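Local coordinates for luciferase-like enzymeAMP-CoA-ligase (Zophobas atratus, PDB 4W8O), which is a luciferase-like AMP-CoA ligase of the ANL superfamily, and so probably activates a carboxylic acid with ATP and passes the acyl-adenylate to coenzyme A, at residues L128-I131 with E132-K136; I109-L112 with L113-V116. All coordinates share one frame; numbering follows the deposited sequence.

In the fold
Both contacts are one-turn contacts within single helices: contact 1 lies in helix 128-138, which links the parallel strands 120-124 and 143-147, and contact 2 lies in helix 106-116. Their centres are about 11 Å apart and the helices touch, Ser-134 and Leu-135 of contact 1 meeting Ile-109, Gln-110 and Leu-113 of contact 2. Each is partly buried, with more exposed residues in contact 1, where lysines and a glutamate line one flank. Contact 2 lies nearer the chain's centre, about 20 Å against 25 Å, and has a histidine ring where contact 1 has charged chains. A serine hydroxyl bonds to a backbone carbonyl in both, four residues back in contact 1 and three in contact 2.

Contact 1 (L128-I131 with E132-K136); sequences LKLI and EKSLK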
ATOM      1  N   LEU A 128      -9.716   0.053 -20.792  1.00 34.33           N
ATOM      2  CA  LEU A 128      -9.100   0.638 -21.981  1.00 34.49           C
ATOM      3  C   LEU A 128      -9.848   1.879 -22.494  1.00 34.60           C
ATOM      4  O   LEU A 128      -9.226   2.911 -22.730  1.00 33.39           O
ATOM      5  CB  LEU A 128      -8.957  -0.414 -23.091  1.00 35.54           C
ATOM      6  CG  LEU A 128      -8.414   0.052 -24.443  1.00 35.97           C
ATOM      7  CD1 LEU A 128      -7.107   0.808 -24.290  1.00 35.69           C
ATOM      8  CD2 LEU A 128      -8.242  -1.137 -25.375  1.00 37.06           C
ATOM      9  N   LYS A 129     -11.168   1.788 -22.649  1.00 36.08           N
ATOM     10  CA  LYS A 129     -11.969   2.932 -23.128  1.00 37.28           C
ATOM     11  C   LYS A 129     -11.886   4.122 -22.169  1.00 35.91           C
ATOM     12  O   LYS A 129     -11.774   5.268 -22.589  1.00 36.73           O
ATOM     13  CB  LYS A 129     -13.441   2.548 -23.319  1.00 39.68           C
ATOM     14  CG  LYS A 129     -13.774   1.859 -24.638  1.00 42.26           C
ATOM     15  CD  LYS A 129     -15.265   1.965 -24.925  1.00 44.52           C
ATOM     16  CE  LYS A 129     -15.736   0.977 -25.985  1.00 47.22           C
ATOM     17  NZ  LYS A 129     -15.073   1.177 -27.301  1.00 47.76           N
ATOM     18  N   LEU A 130     -11.966   3.837 -20.878  1.00 34.95           N
ATOM     19  CA  LEU A 130     -11.803   4.854 -19.845  1.00 34.07           C
ATOM     20  C   LEU A 130     -10.493   5.634 -20.028  1.00 32.52           C
ATOM     21  O   LEU A 130     -10.489   6.864 -20.054  1.00 32.79           O
ATOM     22  CB  LEU A 130     -11.833   4.181 -18.471  1.00 33.33           C
ATOM     23  CG  LEU A 130     -11.557   5.044 -17.238  1.00 33.10           C
ATOM     24  CD1 LEU A 130     -12.645   6.098 -17.060  1.00 33.66           C
ATOM     25  CD2 LEU A 130     -11.461   4.142 -16.021  1.00 32.78           C
ATOM     26  N   ILE A 131      -9.390   4.909 -20.171  1.00 31.53           N
ATOM     27  CA  ILE A 131      -8.082   5.527 -20.363  1.00 31.20           C
ATOM     28  C   ILE A 131      -7.995   6.290 -21.696  1.00 32.16           C
ATOM     29  O   ILE A 131      -7.505   7.411 -21.732  1.00 32.28           O
ATOM     30  CB  ILE A 131      -6.942   4.484 -20.286  1.00 30.30           C
ATOM     31  CG1 ILE A 131      -6.848   3.869 -18.886  1.00 30.00           C
ATOM     32  CG2 ILE A 131      -5.610   5.111 -20.651  1.00 30.27           C
ATOM     33  CD1 ILE A 131      -6.745   4.876 -17.762  1.00 29.74           C
ATOM     34  N   GLU A 132      -8.453   5.676 -22.782  1.00 33.66           N
ATOM     35  CA  GLU A 132      -8.478   6.338 -24.095  1.00 35.46           C
ATOM     36  C   GLU A 132      -9.247   7.667 -24.037  1.00 36.56           C
ATOM     37  O   GLU A 132      -8.777   8.691 -24.529  1.00 37.36           O
ATOM     38  CB  GLU A 132      -9.096   5.412 -25.159  1.00 36.95           C
ATOM     39  CG  GLU A 132      -8.219   4.226 -25.576  1.00 37.17           C
ATOM     40  CD  GLU A 132      -8.907   3.279 -26.559  1.00 39.68           C
ATOM     41  OE1 GLU A 132     -10.152   3.149 -26.533  1.00 41.63           O
ATOM     42  OE2 GLU A 132      -8.206   2.655 -27.379  1.00 40.92           O
ATOM     43  N   LYS A 133     -10.427   7.644 -23.428  1.00 37.25           N
ATOM     44  CA  LYS A 133     -11.252   8.849 -23.310  1.00 39.18           C
ATOM     45  C   LYS A 133     -10.577   9.912 -22.452  1.00 38.03           C
ATOM     46  O   LYS A 133     -10.614  11.102 -22.778  1.00 39.50           O
ATOM     47  CB  LYS A 133     -12.618   8.514 -22.717  1.00 40.58           C
ATOM     48  CG  LYS A 133     -13.532   7.779 -23.673  1.00 43.25           C
ATOM     49  CD  LYS A 133     -14.816   7.345 -22.989  1.00 44.96           C
ATOM     50  CE  LYS A 133     -15.698   6.535 -23.927  1.00 47.49           C
ATOM     51  NZ  LYS A 133     -16.842   5.926 -23.192  1.00 48.74           N
ATOM     52  N   SER A 134      -9.959   9.477 -21.361  1.00 35.92           N
ATOM     53  CA  SER A 134      -9.317  10.402 -20.437  1.00 35.80           C
ATOM     54  C   SER A 134      -8.131  11.096 -21.098  1.00 36.34           C
ATOM     55  O   SER A 134      -7.959  12.307 -20.955  1.00 37.19           O
ATOM     56  CB  SER A 134      -8.878   9.675 -19.165  1.00 34.34           C
ATOM     57  OG  SER A 134      -9.991   9.083 -18.496  1.00 34.79           O
ATOM     58  N   LEU A 135      -7.328  10.334 -21.836  1.00 36.36           N
ATOM     59  CA  LEU A 135      -6.181  10.899 -22.545  1.00 37.28           C
ATOM     60  C   LEU A 135      -6.639  11.884 -23.609  1.00 39.66           C
ATOM     61  O   LEU A 135      -6.044  12.949 -23.771  1.00 41.21           O
ATOM     62  CB  LEU A 135      -5.335   9.793 -23.187  1.00 36.45           C
ATOM     63  CG  LEU A 135      -4.509   8.944 -22.224  1.00 35.35           C
ATOM     64  CD1 LEU A 135      -3.974   7.709 -22.930  1.00 35.23           C
ATOM     65  CD2 LEU A 135      -3.366   9.748 -21.626  1.00 35.01           C
ATOM     66  N   LYS A 136      -7.695  11.528 -24.334  1.00 41.86           N
ATOM     67  CA  LYS A 136      -8.271  12.424 -25.334  1.00 44.83           C
ATOM     68  C   LYS A 136      -8.713  13.735 -24.674  1.00 45.42           C
ATOM     69  O   LYS A 136      -8.345  14.815 -25.122  1.00 46.20           O
ATOM     70  CB  LYS A 136      -9.438  11.743 -26.044  1.00 46.84           C
ATOM     71  CG  LYS A 136     -10.035  12.550 -27.177  1.00 50.14           C
ATOM     72  CD  LYS A 136     -11.104  11.762 -27.912  1.00 52.08           C
ATOM     73  CE  LYS A 136     -11.786  12.621 -28.959  1.00 55.35           C
ATOM     74  NZ  LYS A 136     -12.731  11.829 -29.791  1.00 57.61           N
TER
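Glu-132 lies back along the helix against Leu-128, one turn earlier. Its CG stands anti to the carbonyl carbon (chi1 -72°) and the chain runs extended from there, which carries the carboxylate past the backbone oxygen of Leu-128 to the leucine side chain. Leu-128 CD1 is 3.8 Å from Glu-132 OE2, a van der Waals contact between a methyl and the carboxylate; the polar bond of OE2 is made elsewhere, with His-153 NE2. On the backbone of the same turn the amide of Glu-132 bonds to Leu-128 O at 2.9 Å, nearly straight.

On another flank Ser-134 folds its hydroxyl back on the preceding turn, OG standing anti to the carbonyl carbon (chi1 -60°). OG gives a 2.8 Å bond to Leu-130 O, lying 37° out of the carbonyl plane, while Ser-134 N reaches Leu-130 O at 3.0 Å from the opposite face. Two donors of one residue thus grip a single oxygen, and OG has a further, weak bond with Val-106 O of helix 106-116. Ile-131 and Leu-135 form the apolar flank, with Ile-131 CG2 3.8 Å from Leu-135 CD1. The isoleucine also packs on strands 120-124 and 143-147, so this flank faces the sheet of the beta-alpha-beta unit.

With the carboxylate gone, as in an alanine here, His-153 would probably lose its mate and one side of Leu-128 the group lying against it. The bond to His-153 is what fixes the carboxylate of Glu-132; Lys-129 NZ, 5.4 Å from Glu-132 OE1 and not in contact with it, may add a weak favourable field.

Contact 2 (I109-L112 with L113-V116); sequences IQHL and LSLV
His-111 O accepts two bonds from the following turn. Ser-114 OG donates to it at 2.6 Å, arriving with a C=O...O angle of 122°, well bent from the carbonyl direction. Leu-115 N donates to the same His-111 O at 3.0 Å. The hydroxyl gets there because chi1 of Ser-114, 78°, sets OG between its own backbone N and carbonyl carbon.

The imidazole of His-111 is turned along the helix toward Leu-115. Leu-115 CG lies over one ring face, 4.2 Å from the ring centroid and 22° off the normal, a CH-pi contact displaced toward the rim. The ring's polar end is satisfied beyond the helix, where NE2 bonds to Pro-192 O; that bond implies that NE2 carries a proton.

Helix 106-116 is the helix of a beta-alpha-beta crossover between the parallel strands 96-99 and 120-124, with strand 72-76 lying between them in the mixed sheet, and it packs against helix 128-138 through Ile-109, Gln-110 and Leu-113. Leu-112, Leu-115 and Val-116 instead touch Phe-184 of strand 179-184 in that sheet. Within the helix, Ile-109 CG2 meets Leu-113 CD1 at 3.9 Å, an apolar i to i+4 pair on the side of helix 128-138.

The backbone bonds change toward the C-terminal end. Leu-113 N to Ile-109 O is short and nearly straight, 2.8 Å, and Ser-114 N is held by Gln-110 O. Leu-112 O has two weak donors, Leu-115 N and Val-116 N, the latter at 3.3 Å. Val-116 N also makes a weak bond to Leu-113 O, three residues back, and Leu-115 O receives a weak bond from Arg-390 NH2.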
ATOM      1  N   ILE A 109      -9.960  10.627 -13.735  1.00 31.83           N
ATOM      2  CA  ILE A 109      -8.762  10.041 -14.336  1.00 31.54           C
ATOM      3  C   ILE A 109      -8.004  11.106 -15.125  1.00 32.05           C
ATOM      4  O   ILE A 109      -6.771  11.202 -15.031  1.00 31.46           O
ATOM      5  CB  ILE A 109      -9.094   8.835 -15.237  1.00 32.33           C
ATOM      6  CG1 ILE A 109      -9.679   7.679 -14.409  1.00 32.87           C
ATOM      7  CG2 ILE A 109      -7.859   8.373 -15.986  1.00 33.45           C
ATOM      8  CD1 ILE A 109      -8.665   6.855 -13.638  1.00 33.83           C
ATOM      9  N   GLN A 110      -8.745  11.914 -15.884  1.00 32.65           N
ATOM     10  CA  GLN A 110      -8.161  13.029 -16.634  1.00 33.97           C
ATOM     11  C   GLN A 110      -7.294  13.923 -15.769  1.00 32.31           C
ATOM     12  O   GLN A 110      -6.194  14.309 -16.162  1.00 33.44           O
ATOM     13  CB  GLN A 110      -9.246  13.916 -17.234  1.00 36.87           C
ATOM     14  CG  GLN A 110      -9.806  13.419 -18.537  1.00 40.27           C
ATOM     15  CD  GLN A 110     -10.779  14.404 -19.148  1.00 44.63           C
ATOM     16  OE1 GLN A 110     -10.658  15.615 -18.960  1.00 46.25           O
ATOM     17  NE2 GLN A 110     -11.746  13.891 -19.891  1.00 48.31           N
ATOM     18  N   HIS A 111      -7.822  14.304 -14.619  1.00 31.05           N
ATOM     19  CA  HIS A 111      -7.065  15.136 -13.700  1.00 30.82           C
ATOM     20  C   HIS A 111      -5.792  14.425 -13.213  1.00 29.70           C
ATOM     21  O   HIS A 111      -4.720  15.025 -13.182  1.00 30.40           O
ATOM     22  CB  HIS A 111      -7.920  15.546 -12.508  1.00 31.28           C
ATOM     23  CG  HIS A 111      -7.150  16.270 -11.451  1.00 31.70           C
ATOM     24  ND1 HIS A 111      -6.549  17.488 -11.675  1.00 33.10           N
ATOM     25  CD2 HIS A 111      -6.867  15.941 -10.170  1.00 31.60           C
ATOM     26  CE1 HIS A 111      -5.936  17.885 -10.574  1.00 33.71           C
ATOM     27  NE2 HIS A 111      -6.117  16.965  -9.644  1.00 33.15           N
ATOM     28  N   LEU A 112      -5.919  13.154 -12.845  1.00 28.65           N
ATOM     29  CA  LEU A 112      -4.783  12.390 -12.334  1.00 29.32           C
ATOM     30  C   LEU A 112      -3.690  12.267 -13.383  1.00 30.52           C
ATOM     31  O   LEU A 112      -2.521  12.461 -13.081  1.00 31.36           O
ATOM     32  CB  LEU A 112      -5.220  11.004 -11.844  1.00 28.99           C
ATOM     33  CG  LEU A 112      -6.248  10.988 -10.701  1.00 28.99           C
ATOM     34  CD1 LEU A 112      -6.397   9.593 -10.107  1.00 29.58           C
ATOM     35  CD2 LEU A 112      -5.902  12.007  -9.620  1.00 30.03           C
ATOM     36  N   LEU A 113      -4.075  11.968 -14.619  1.00 28.82           N
ATOM     37  CA  LEU A 113      -3.114  11.907 -15.719  1.00 29.22           C
ATOM     38  C   LEU A 113      -2.419  13.250 -15.943  1.00 30.32           C
ATOM     39  O   LEU A 113      -1.219  13.299 -16.235  1.00 29.97           O
ATOM     40  CB  LEU A 113      -3.793  11.434 -17.012  1.00 29.38           C
ATOM     41  CG  LEU A 113      -4.205   9.960 -17.078  1.00 28.92           C
ATOM     42  CD1 LEU A 113      -5.058   9.673 -18.309  1.00 29.44           C
ATOM     43  CD2 LEU A 113      -2.980   9.064 -17.061  1.00 28.88           C
ATOM     44  N   SER A 114      -3.171  14.339 -15.795  1.00 31.83           N
ATOM     45  CA  SER A 114      -2.619  15.672 -15.998  1.00 33.46           C
ATOM     46  C   SER A 114      -1.599  16.010 -14.911  1.00 32.93           C
ATOM     47  O   SER A 114      -0.672  16.774 -15.151  1.00 33.70           O
ATOM     48  CB  SER A 114      -3.738  16.723 -16.052  1.00 35.69           C
ATOM     49  OG  SER A 114      -4.215  17.050 -14.747  1.00 37.56           O
ATOM     50  N   LEU A 115      -1.768  15.434 -13.720  1.00 31.76           N
ATOM     51  CA  LEU A 115      -0.784  15.608 -12.653  1.00 31.89           C
ATOM     52  C   LEU A 115       0.561  14.936 -12.966  1.00 30.97           C
ATOM     53  O   LEU A 115       1.604  15.538 -12.758  1.00 32.04           O
ATOM     54  CB  LEU A 115      -1.304  15.056 -11.324  1.00 31.34           C
ATOM     55  CG  LEU A 115      -2.479  15.770 -10.665  1.00 32.31           C
ATOM     56  CD1 LEU A 115      -3.012  14.925  -9.519  1.00 32.23           C
ATOM     57  CD2 LEU A 115      -2.077  17.151 -10.175  1.00 33.62           C
ATOM     58  N   VAL A 116       0.523  13.697 -13.458  1.00 29.56           N
ATOM     59  CA  VAL A 116       1.730  12.875 -13.591  1.00 28.93           C
ATOM     60  C   VAL A 116       2.229  12.652 -15.032  1.00 29.41           C
ATOM     61  O   VAL A 116       3.344  12.161 -15.218  1.00 28.36           O
ATOM     62  CB  VAL A 116       1.576  11.522 -12.855  1.00 27.95           C
ATOM     63  CG1 VAL A 116       1.168  11.754 -11.403  1.00 28.51           C
ATOM     64  CG2 VAL A 116       0.590  10.585 -13.555  1.00 27.18           C
TER